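PDB 3TWO: mannitol dehydrogenase from Helicobacter pylori, which probably catalyses the reversible, NADP(H)-dependent interconversion of cinnamyl alcohols and cinnamaldehydes, as a zinc-containing member of the medium-chain alcohol dehydrogenase family. Local coordinates for residues K102-T110 against S291-T299; A183-M191 against G333-I341. All coordinates share one frame; numbering follows the deposited sequence.

Interaction 1 of 2, residues K102-T110 against S291-T299; sequences KEHQEQFCT and SLIGGIKET. With ZN (zinc ion), chain H; NDP (NADPH dihydro-nicotinamide-adenine-dinucleotide phosphate), chain F.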
loop_
_atom_site.group_PDB
_atom_site.type_symbol
_atom_site.label_atom_id
_atom_site.label_comp_id
_atom_site.label_asym_id
_atom_site.label_seq_id
_atom_site.Cartn_x
_atom_site.Cartn_y
_atom_site.Cartn_z
ATOM N N LYS B 102 12.938 -14.507 15.374
ATOM C CA LYS B 102 12.548 -14.318 16.773
ATOM C C LYS B 102 11.070 -13.882 16.896
ATOM O O LYS B 102 10.394 -14.276 17.836
ATOM C CB LYS B 102 13.469 -13.339 17.479
ATOM C CG LYS B 102 14.703 -14.044 18.165
ATOM C CD LYS B 102 15.375 -15.207 17.339
ATOM C CE LYS B 102 16.751 -15.498 17.895
ATOM N NZ LYS B 102 16.771 -15.454 19.376
ATOM N N GLU B 103 10.560 -13.126 15.920
ATOM C CA GLU B 103 9.148 -12.755 15.911
ATOM C C GLU B 103 8.236 -13.833 15.260
ATOM O O GLU B 103 7.071 -13.560 14.928
ATOM C CB GLU B 103 8.977 -11.361 15.291
ATOM C CG GLU B 103 9.592 -10.351 16.247
ATOM C CD GLU B 103 9.703 -8.946 15.684
ATOM O OE1 GLU B 103 9.571 -8.750 14.454
ATOM O OE2 GLU B 103 9.919 -8.012 16.491
ATOM N N HIS B 104 8.740 -15.061 15.098
ATOM C CA HIS B 104 7.895 -16.116 14.527
ATOM C C HIS B 104 7.372 -15.760 13.118
ATOM O O HIS B 104 6.232 -16.090 12.760
ATOM C CB HIS B 104 6.675 -16.339 15.427
ATOM C CG HIS B 104 7.030 -16.628 16.827
ATOM N ND1 HIS B 104 7.640 -17.810 17.203
ATOM C CD2 HIS B 104 6.879 -15.889 17.956
ATOM C CE1 HIS B 104 7.843 -17.786 18.510
ATOM N NE2 HIS B 104 7.401 -16.633 18.981
ATOM N N GLN B 105 8.213 -15.085 12.341
ATOM C CA GLN B 105 7.935 -14.848 10.928
ATOM C C GLN B 105 9.153 -15.361 10.129
ATOM O O GLN B 105 9.798 -14.590 9.380
ATOM C CB GLN B 105 7.800 -13.347 10.677
ATOM C CG GLN B 105 6.794 -12.642 11.485
ATOM C CD GLN B 105 5.529 -12.538 10.711
ATOM O OE1 GLN B 105 4.748 -13.498 10.688
ATOM N NE2 GLN B 105 5.309 -11.378 10.022
ATOM N N GLU B 106 9.457 -16.647 10.292
ATOM C CA GLU B 106 10.631 -17.251 9.672
ATOM C C GLU B 106 10.595 -17.104 8.139
ATOM O O GLU B 106 11.645 -17.140 7.503
ATOM C CB GLU B 106 10.798 -18.744 10.093
ATOM C CG GLU B 106 10.742 -18.968 11.609
ATOM C CD GLU B 106 9.311 -19.301 12.118
ATOM O OE1 GLU B 106 8.289 -19.006 11.422
ATOM O OE2 GLU B 106 9.223 -19.897 13.214
ATOM N N GLN B 107 9.420 -16.847 7.568
ATOM C CA GLN B 107 9.304 -16.719 6.095
ATOM C C GLN B 107 10.035 -15.517 5.562
ATOM O O GLN B 107 10.286 -15.489 4.395
ATOM C CB GLN B 107 7.838 -16.672 5.570
ATOM C CG GLN B 107 7.056 -15.337 5.870
ATOM C CD GLN B 107 6.375 -15.343 7.223
ATOM O OE1 GLN B 107 6.827 -16.023 8.151
ATOM N NE2 GLN B 107 5.251 -14.601 7.339
ATOM N N PHE B 108 10.373 -14.543 6.409
ATOM C CA PHE B 108 11.141 -13.386 6.005
ATOM C C PHE B 108 12.613 -13.488 6.400
ATOM O O PHE B 108 13.367 -12.571 6.137
ATOM C CB PHE B 108 10.540 -12.070 6.569
ATOM C CG PHE B 108 9.161 -11.788 6.080
ATOM C CD1 PHE B 108 8.075 -11.857 6.950
ATOM C CD2 PHE B 108 8.955 -11.450 4.760
ATOM C CE1 PHE B 108 6.765 -11.606 6.495
ATOM C CE2 PHE B 108 7.631 -11.198 4.265
ATOM C CZ PHE B 108 6.536 -11.296 5.151
ATOM N N CYS B 109 13.024 -14.585 7.043
ATOM C CA CYS B 109 14.432 -14.790 7.323
ATOM C C CYS B 109 15.232 -14.756 6.006
ATOM O O CYS B 109 14.873 -15.398 5.022
ATOM C CB CYS B 109 14.688 -16.130 8.017
ATOM S SG CYS B 109 16.454 -16.435 8.379
ATOM N N THR B 110 16.368 -14.054 6.008
ATOM C CA THR B 110 17.175 -14.009 4.765
ATOM C C THR B 110 17.824 -15.388 4.460
ATOM O O THR B 110 18.258 -15.623 3.333
ATOM C CB THR B 110 18.259 -12.841 4.769
ATOM O OG1 THR B 110 19.243 -13.148 5.732
ATOM C CG2 THR B 110 17.640 -11.441 5.108
ATOM N N SER B 291 1.185 -10.054 1.924
ATOM C CA SER B 291 1.304 -11.084 2.988
ATOM C C SER B 291 1.992 -12.308 2.364
ATOM O O SER B 291 1.671 -12.671 1.245
ATOM C CB SER B 291 -0.075 -11.490 3.538
ATOM O OG SER B 291 0.083 -12.086 4.807
ATOM N N LEU B 292 2.969 -12.870 3.071
ATOM C CA LEU B 292 3.733 -13.999 2.634
ATOM C C LEU B 292 3.488 -15.143 3.628
ATOM O O LEU B 292 3.955 -15.093 4.788
ATOM C CB LEU B 292 5.232 -13.656 2.582
ATOM C CG LEU B 292 6.147 -14.803 2.075
ATOM C CD1 LEU B 292 5.790 -15.276 0.689
ATOM C CD2 LEU B 292 7.598 -14.325 2.172
ATOM N N ILE B 293 2.756 -16.165 3.174
ATOM C CA ILE B 293 2.595 -17.413 3.930
ATOM C C ILE B 293 2.235 -17.098 5.389
ATOM O O ILE B 293 1.275 -16.367 5.659
ATOM C CB ILE B 293 3.922 -18.238 3.896
ATOM C CG1 ILE B 293 4.360 -18.464 2.468
ATOM C CG2 ILE B 293 3.679 -19.637 4.384
ATOM C CD1 ILE B 293 3.357 -19.364 1.804
ATOM N N GLY B 294 3.014 -17.640 6.327
ATOM C CA GLY B 294 2.903 -17.285 7.741
ATOM C C GLY B 294 4.047 -17.962 8.441
ATOM O O GLY B 294 4.697 -18.839 7.875
ATOM N N GLY B 295 4.284 -17.568 9.662
ATOM C CA GLY B 295 5.247 -18.237 10.529
ATOM C C GLY B 295 4.809 -19.595 11.020
ATOM O O GLY B 295 3.663 -19.963 10.875
ATOM N N ILE B 296 5.760 -20.362 11.575
ATOM C CA ILE B 296 5.456 -21.692 12.131
ATOM C C ILE B 296 4.358 -21.650 13.224
ATOM O O ILE B 296 3.340 -22.394 13.192
ATOM C CB ILE B 296 6.743 -22.352 12.646
ATOM C CG1 ILE B 296 7.663 -22.666 11.443
ATOM C CG2 ILE B 296 6.423 -23.594 13.489
ATOM C CD1 ILE B 296 6.988 -23.613 10.303
ATOM N N LYS B 297 4.568 -20.779 14.190
ATOM C CA LYS B 297 3.593 -20.568 15.233
ATOM C C LYS B 297 2.188 -20.306 14.703
ATOM O O LYS B 297 1.249 -20.940 15.145
ATOM C CB LYS B 297 3.999 -19.401 16.102
ATOM C CG LYS B 297 3.185 -19.376 17.392
ATOM C CD LYS B 297 3.531 -18.187 18.275
ATOM C CE LYS B 297 3.124 -18.582 19.689
ATOM N NZ LYS B 297 3.156 -17.356 20.499
ATOM N N GLU B 298 2.032 -19.368 13.756
ATOM C CA GLU B 298 0.683 -19.010 13.357
ATOM C C GLU B 298 0.155 -20.156 12.477
ATOM O O GLU B 298 -1.070 -20.384 12.418
ATOM C CB GLU B 298 0.607 -17.619 12.640
ATOM C CG GLU B 298 -0.840 -17.154 12.426
ATOM C CD GLU B 298 -1.006 -15.856 11.639
ATOM O OE1 GLU B 298 -0.101 -15.447 10.828
ATOM O OE2 GLU B 298 -2.085 -15.222 11.788
ATOM N N THR B 299 1.047 -20.829 11.735
ATOM C CA THR B 299 0.619 -22.012 10.970
ATOM C C THR B 299 0.005 -23.111 11.896
ATOM O O THR B 299 -1.078 -23.693 11.576
ATOM C CB THR B 299 1.764 -22.591 10.135
ATOM O OG1 THR B 299 2.297 -21.567 9.247
ATOM C CG2 THR B 299 1.281 -23.877 9.292
HETATM ZN ZN ZN H . 16.507 -15.826 10.639
HETATM P PA NDP F . -5.250 -21.485 -8.242
HETATM O O1A NDP F . -5.278 -21.363 -9.708
HETATM O O2A NDP F . -6.219 -22.364 -7.365
HETATM O O5B NDP F . -6.408 -20.343 -8.116
HETATM C C5B NDP F . -6.348 -19.031 -8.894
HETATM C C4B NDP F . -7.779 -18.547 -9.096
HETATM O O4B NDP F . -7.928 -17.157 -9.607
HETATM C C3B NDP F . -8.486 -19.489 -10.097
HETATM O O3B NDP F . -9.803 -19.837 -9.525
HETATM C C2B NDP F . -8.640 -18.589 -11.353
HETATM O O2B NDP F . -9.842 -19.023 -12.017
HETATM C C1B NDP F . -8.908 -17.200 -10.727
HETATM N N9A NDP F . -8.421 -16.074 -11.558
HETATM C C8A NDP F . -7.350 -16.117 -12.383
HETATM N N7A NDP F . -7.212 -14.904 -12.893
HETATM C C5A NDP F . -8.165 -14.114 -12.406
HETATM C C6A NDP F . -8.488 -12.782 -12.592
HETATM N N6A NDP F . -7.791 -11.943 -13.433
HETATM N N1A NDP F . -9.546 -12.331 -11.927
HETATM C C2A NDP F . -10.253 -13.066 -11.096
HETATM N N3A NDP F . -9.961 -14.327 -10.889
HETATM C C4A NDP F . -8.924 -14.866 -11.554
HETATM O O3 NDP F . -4.244 -20.562 -7.451
HETATM P PN NDP F . -3.885 -20.664 -5.970
HETATM O O1N NDP F . -5.023 -20.306 -5.093
HETATM O O2N NDP F . -3.085 -21.929 -5.559
HETATM O O5D NDP F . -2.800 -19.529 -5.873
HETATM C C5D NDP F . -3.162 -18.169 -6.418
HETATM C C4D NDP F . -1.884 -17.230 -6.451
HETATM O O4D NDP F . -1.511 -17.160 -5.062
HETATM C C3D NDP F . -0.654 -17.776 -7.227
HETATM O O3D NDP F . -0.021 -16.665 -7.921
HETATM C C2D NDP F . 0.200 -18.356 -6.076
HETATM O O2D NDP F . 1.544 -18.321 -6.408
HETATM C C1D NDP F . -0.067 -17.300 -4.979
HETATM N N1N NDP F . 0.335 -17.725 -3.595
HETATM C C2N NDP F . 0.965 -16.770 -2.767
HETATM C C3N NDP F . 1.357 -17.102 -1.481
HETATM C C7N NDP F . 1.955 -16.017 -0.587
HETATM O O7N NDP F . 1.741 -14.816 -0.817
HETATM N N7N NDP F . 2.467 -16.462 0.555
HETATM C C4N NDP F . 1.159 -18.422 -1.014
HETATM C C5N NDP F . 0.489 -19.387 -1.821
HETATM C C6N NDP F . 0.091 -19.058 -3.101
HETATM P P2B NDP F . -9.960 -19.177 -13.568
HETATM O O1X NDP F . -10.611 -20.669 -13.766
HETATM O O2X NDP F . -10.699 -18.042 -14.130
HETATM O O3X NDP F . -8.484 -19.274 -14.151
HETATM O O HOH W 1 3.753 -17.126 13.186
#
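The lobe that holds the structural zinc of this medium-chain dehydrogenase rests on the turn leading into helix 296-308, and E106 accepts a hydrogen bond from the first turn of that helix. E106 OE1 takes the N-H of I296 on the syn side of the carboxylate, 19° out of plane, in a nearly straight bond (I296 N to E106 OE1, 2.9 Å). The chain of E106 bends at chi2 and crosses I296 at about a right angle, bringing OE2 against I296 CB. The CA-H of G295, the N-cap residue, points almost straight at H104 O (G295 CA to H104 O, 3.2 Å); a water bridges the same carbonyl to E298 N. Beside it K297, extended beyond CG, lays CD over the centre of one face of the H104 ring, a CH-pi contact at 4.0 Å from CD to the ring centroid. With chi1 72°, Q107 sets its CG between the backbone N and the carbonyl carbon and then folds at chi2, so that NE2 gives a weak, bent bond to L292 O (2.9 Å). F108 CZ meets L292 CB at 3.7 Å, while I281 of the second subunit also packs on L292. C109 binds zinc through SG with C95, C98 and C101, and across the contact S291, L292 and I293 line the nicotinamide end of NADPH. A carboxylate at the start of a helix would probably be stabilised in its charged form, so E106 may tie the zinc lobe to the coenzyme domain by charge as well as by its hydrogen bond.

Interaction 2 of 2, residues A183-M191 against G333-I341; sequences AGFGGLGSM and GKAKFRYVI. With NDP (NADPH dihydro-nicotinamide-adenine-dinucleotide phosphate), chain F.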
loop_
_atom_site.group_PDB
_atom_site.type_symbol
_atom_site.label_atom_id
_atom_site.label_comp_id
_atom_site.label_asym_id
_atom_site.label_seq_id
_atom_site.Cartn_x
_atom_site.Cartn_y
_atom_site.Cartn_z
ATOM N N ALA B 183 -10.685 -11.938 -4.284
ATOM C CA ALA B 183 -10.455 -11.918 -5.721
ATOM C C ALA B 183 -9.685 -13.207 -6.140
ATOM O O ALA B 183 -8.562 -13.477 -5.645
ATOM C CB ALA B 183 -9.687 -10.633 -6.088
ATOM N N GLY B 184 -10.261 -13.983 -7.052
ATOM C CA GLY B 184 -9.668 -15.248 -7.471
ATOM C C GLY B 184 -10.255 -16.380 -6.636
ATOM O O GLY B 184 -9.947 -16.514 -5.470
ATOM N N PHE B 185 -11.144 -17.180 -7.223
ATOM C CA PHE B 185 -11.896 -18.142 -6.423
ATOM C C PHE B 185 -11.357 -19.544 -6.645
ATOM O O PHE B 185 -12.084 -20.427 -7.110
ATOM C CB PHE B 185 -13.409 -18.039 -6.751
ATOM C CG PHE B 185 -14.318 -18.870 -5.865
ATOM C CD1 PHE B 185 -14.128 -18.927 -4.468
ATOM C CD2 PHE B 185 -15.437 -19.530 -6.423
ATOM C CE1 PHE B 185 -15.035 -19.658 -3.621
ATOM C CE2 PHE B 185 -16.309 -20.283 -5.609
ATOM C CZ PHE B 185 -16.111 -20.315 -4.182
ATOM N N GLY B 186 -10.078 -19.732 -6.302
ATOM C CA GLY B 186 -9.382 -20.994 -6.572
ATOM C C GLY B 186 -9.009 -21.668 -5.259
ATOM O O GLY B 186 -9.813 -21.717 -4.313
ATOM N N GLY B 187 -7.796 -22.200 -5.193
ATOM C CA GLY B 187 -7.328 -22.858 -3.931
ATOM C C GLY B 187 -7.243 -21.906 -2.756
ATOM O O GLY B 187 -7.902 -22.126 -1.732
ATOM N N LEU B 188 -6.451 -20.838 -2.875
ATOM C CA LEU B 188 -6.389 -19.852 -1.802
ATOM C C LEU B 188 -7.761 -19.161 -1.623
ATOM O O LEU B 188 -8.252 -19.013 -0.485
ATOM C CB LEU B 188 -5.270 -18.823 -2.034
ATOM C CG LEU B 188 -3.919 -19.218 -1.453
ATOM C CD1 LEU B 188 -3.350 -20.482 -2.143
ATOM C CD2 LEU B 188 -2.930 -17.988 -1.624
ATOM N N GLY B 189 -8.393 -18.796 -2.738
ATOM C CA GLY B 189 -9.646 -18.054 -2.684
ATOM C C GLY B 189 -10.712 -18.730 -1.847
ATOM O O GLY B 189 -11.335 -18.116 -0.986
ATOM N N SER B 190 -10.985 -19.994 -2.138
ATOM C CA SER B 190 -11.975 -20.734 -1.360
ATOM C C SER B 190 -11.588 -20.860 0.130
ATOM O O SER B 190 -12.466 -20.812 1.003
ATOM C CB SER B 190 -12.210 -22.133 -1.974
ATOM O OG SER B 190 -11.024 -22.887 -1.864
ATOM N N MET B 191 -10.309 -21.059 0.457
ATOM C CA MET B 191 -9.936 -20.984 1.912
ATOM C C MET B 191 -10.274 -19.598 2.535
ATOM O O MET B 191 -10.797 -19.519 3.670
ATOM C CB MET B 191 -8.439 -21.308 2.135
ATOM C CG MET B 191 -8.112 -22.767 1.908
ATOM S SD MET B 191 -9.277 -23.903 2.699
ATOM C CE MET B 191 -9.143 -23.572 4.458
ATOM N N GLY B 333 -8.217 -22.349 -16.994
ATOM C CA GLY B 333 -9.543 -22.110 -16.487
ATOM C C GLY B 333 -10.391 -23.335 -16.340
ATOM O O GLY B 333 -11.587 -23.208 -16.439
ATOM N N LYS B 334 -9.787 -24.502 -16.065
ATOM C CA LYS B 334 -10.575 -25.730 -15.963
ATOM C C LYS B 334 -10.573 -26.328 -14.557
ATOM O O LYS B 334 -11.134 -27.365 -14.381
ATOM C CB LYS B 334 -10.131 -26.826 -17.015
ATOM C CG LYS B 334 -10.327 -26.411 -18.521
ATOM C CD LYS B 334 -9.376 -27.245 -19.409
ATOM C CE LYS B 334 -9.214 -26.706 -20.870
ATOM N NZ LYS B 334 -8.557 -27.778 -21.742
ATOM N N ALA B 335 -9.993 -25.674 -13.556
ATOM C CA ALA B 335 -9.773 -26.345 -12.272
ATOM C C ALA B 335 -10.970 -26.067 -11.369
ATOM O O ALA B 335 -11.835 -25.236 -11.720
ATOM C CB ALA B 335 -8.428 -25.887 -11.608
ATOM N N LYS B 336 -11.075 -26.763 -10.235
ATOM C CA LYS B 336 -12.189 -26.493 -9.334
ATOM C C LYS B 336 -11.600 -25.715 -8.139
ATOM O O LYS B 336 -11.609 -24.440 -8.133
ATOM C CB LYS B 336 -12.903 -27.801 -8.933
ATOM C CG LYS B 336 -14.347 -27.566 -8.371
ATOM C CD LYS B 336 -14.795 -28.713 -7.407
ATOM C CE LYS B 336 -16.071 -28.379 -6.613
ATOM N NZ LYS B 336 -17.182 -28.040 -7.581
ATOM N N PHE B 337 -11.084 -26.444 -7.144
ATOM C CA PHE B 337 -10.412 -25.790 -6.038
ATOM C C PHE B 337 -9.002 -26.366 -5.902
ATOM O O PHE B 337 -8.147 -26.068 -6.780
ATOM C CB PHE B 337 -11.293 -25.742 -4.770
ATOM C CG PHE B 337 -12.641 -25.020 -5.007
ATOM C CD1 PHE B 337 -13.857 -25.742 -5.116
ATOM C CD2 PHE B 337 -12.697 -23.635 -5.165
ATOM C CE1 PHE B 337 -15.076 -25.073 -5.316
ATOM C CE2 PHE B 337 -13.918 -22.972 -5.380
ATOM C CZ PHE B 337 -15.115 -23.715 -5.450
ATOM N N ARG B 338 -8.734 -27.186 -4.877
ATOM C CA ARG B 338 -7.397 -27.782 -4.735
ATOM C C ARG B 338 -7.370 -29.171 -5.329
ATOM O O ARG B 338 -8.331 -29.953 -5.121
ATOM C CB ARG B 338 -6.933 -27.808 -3.252
ATOM C CG ARG B 338 -6.102 -26.568 -2.859
ATOM C CD ARG B 338 -4.645 -26.758 -3.313
ATOM N NE ARG B 338 -3.736 -25.725 -2.840
ATOM C CZ ARG B 338 -3.542 -24.545 -3.430
ATOM N NH1 ARG B 338 -4.286 -24.186 -4.476
ATOM N NH2 ARG B 338 -2.658 -23.699 -2.915
ATOM N N TYR B 339 -6.276 -29.487 -6.037
ATOM C CA TYR B 339 -5.886 -30.898 -6.336
ATOM C C TYR B 339 -4.962 -31.411 -5.235
ATOM O O TYR B 339 -4.096 -30.649 -4.708
ATOM C CB TYR B 339 -5.151 -31.037 -7.679
ATOM C CG TYR B 339 -6.035 -30.783 -8.895
ATOM C CD1 TYR B 339 -5.972 -29.553 -9.587
ATOM C CD2 TYR B 339 -6.954 -31.742 -9.328
ATOM C CE1 TYR B 339 -6.783 -29.323 -10.709
ATOM C CE2 TYR B 339 -7.778 -31.521 -10.430
ATOM C CZ TYR B 339 -7.680 -30.329 -11.111
ATOM O OH TYR B 339 -8.498 -30.114 -12.178
ATOM N N VAL B 340 -5.159 -32.681 -4.855
ATOM C CA VAL B 340 -4.284 -33.275 -3.867
ATOM C C VAL B 340 -3.796 -34.643 -4.355
ATOM O O VAL B 340 -4.613 -35.480 -4.807
ATOM C CB VAL B 340 -4.947 -33.422 -2.523
ATOM C CG1 VAL B 340 -4.035 -34.251 -1.635
ATOM C CG2 VAL B 340 -5.248 -32.041 -1.888
ATOM N N ILE B 341 -2.478 -34.859 -4.281
ATOM C CA ILE B 341 -1.897 -36.120 -4.770
ATOM C C ILE B 341 -1.908 -37.165 -3.677
ATOM O O ILE B 341 -1.454 -36.930 -2.565
ATOM C CB ILE B 341 -0.454 -35.970 -5.289
ATOM C CG1 ILE B 341 -0.360 -34.894 -6.403
ATOM C CG2 ILE B 341 0.065 -37.345 -5.784
ATOM C CD1 ILE B 341 1.049 -34.413 -6.655
HETATM P PA NDP F . -5.250 -21.485 -8.242
HETATM O O1A NDP F . -5.278 -21.363 -9.708
HETATM O O2A NDP F . -6.219 -22.364 -7.365
HETATM O O5B NDP F . -6.408 -20.343 -8.116
HETATM C C5B NDP F . -6.348 -19.031 -8.894
HETATM C C4B NDP F . -7.779 -18.547 -9.096
HETATM O O4B NDP F . -7.928 -17.157 -9.607
HETATM C C3B NDP F . -8.486 -19.489 -10.097
HETATM O O3B NDP F . -9.803 -19.837 -9.525
HETATM C C2B NDP F . -8.640 -18.589 -11.353
HETATM O O2B NDP F . -9.842 -19.023 -12.017
HETATM C C1B NDP F . -8.908 -17.200 -10.727
HETATM N N9A NDP F . -8.421 -16.074 -11.558
HETATM C C8A NDP F . -7.350 -16.117 -12.383
HETATM N N7A NDP F . -7.212 -14.904 -12.893
HETATM C C5A NDP F . -8.165 -14.114 -12.406
HETATM C C6A NDP F . -8.488 -12.782 -12.592
HETATM N N6A NDP F . -7.791 -11.943 -13.433
HETATM N N1A NDP F . -9.546 -12.331 -11.927
HETATM C C2A NDP F . -10.253 -13.066 -11.096
HETATM N N3A NDP F . -9.961 -14.327 -10.889
HETATM C C4A NDP F . -8.924 -14.866 -11.554
HETATM O O3 NDP F . -4.244 -20.562 -7.451
HETATM P PN NDP F . -3.885 -20.664 -5.970
HETATM O O1N NDP F . -5.023 -20.306 -5.093
HETATM O O2N NDP F . -3.085 -21.929 -5.559
HETATM O O5D NDP F . -2.800 -19.529 -5.873
HETATM C C5D NDP F . -3.162 -18.169 -6.418
HETATM C C4D NDP F . -1.884 -17.230 -6.451
HETATM O O4D NDP F . -1.511 -17.160 -5.062
HETATM C C3D NDP F . -0.654 -17.776 -7.227
HETATM O O3D NDP F . -0.021 -16.665 -7.921
HETATM C C2D NDP F . 0.200 -18.356 -6.076
HETATM O O2D NDP F . 1.544 -18.321 -6.408
HETATM C C1D NDP F . -0.067 -17.300 -4.979
HETATM N N1N NDP F . 0.335 -17.725 -3.595
HETATM C C2N NDP F . 0.965 -16.770 -2.767
HETATM C C3N NDP F . 1.357 -17.102 -1.481
HETATM C C7N NDP F . 1.955 -16.017 -0.587
HETATM O O7N NDP F . 1.741 -14.816 -0.817
HETATM N N7N NDP F . 2.467 -16.462 0.555
HETATM C C4N NDP F . 1.159 -18.422 -1.014
HETATM C C5N NDP F . 0.489 -19.387 -1.821
HETATM C C6N NDP F . 0.091 -19.058 -3.101
HETATM P P2B NDP F . -9.960 -19.177 -13.568
HETATM O O1X NDP F . -10.611 -20.669 -13.766
HETATM O O2X NDP F . -10.699 -18.042 -14.130
HETATM O O3X NDP F . -8.484 -19.274 -14.151
#
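F337 turns the edge of its ring onto the face of F185, a T-shaped pair with centroids 5.0 Å apart and planes at 75°. The CE2 corner of F337 stands over the centre of the F185 ring, which swings out with CG anti to the backbone N (chi1 -173°). The neighbouring edge atom, F337 CD2, touches S190 CB at 3.6 Å and has G186 O near the ring plane. That carbonyl is gripped twice, by S190 N and by S190 OG, the hydroxyl approaching in the carbonyl plane at 3.0 Å from OG to G186 O. R338 bends at chi2 (-81°) and lays its guanidinium against G187, with NH1 3.4 Å from G187 CA; L188 CD1 lies obliquely to the group. R338 NH1 bonds to O2N of NADPH at 2.8 Å, R338 NH2 adds a weak bond to the same oxygen, and E65 holds NE by a salt bridge. G187 N lies 2.7 Å from O2A of NADPH, and L188 N makes a similar, nearly straight bond to O1N. G184, G186 and G189 fit the GxGxxG pattern of Rossmann-type dehydrogenases, two in the turn and the third in the first turn of the helix, whose start, joined here by an arginine, grips the coenzyme pyrophosphate.

The segments alternate along the chain: 102-110, 183-191, 291-299, then 333-341. Each interaction pairs one stretch of the coenzyme-binding region with a stretch outside the six-stranded parallel sheet: segment 291-299 follows strand 287-290 at one edge of that sheet, and segment 183-191 begins at the end of inner strand 179-183. Strand 338-342 belongs to the other, mixed sheet, pairing with 31-40 and 315-318. The centres lie about 24 Å apart on opposite sides of the chain's centre, and the contacts do not touch, yet both reach the same NADPH: interaction 1 at the nicotinamide, interaction 2 at the pyrophosphate. Together they join the two domains around the coenzyme cleft at separate points.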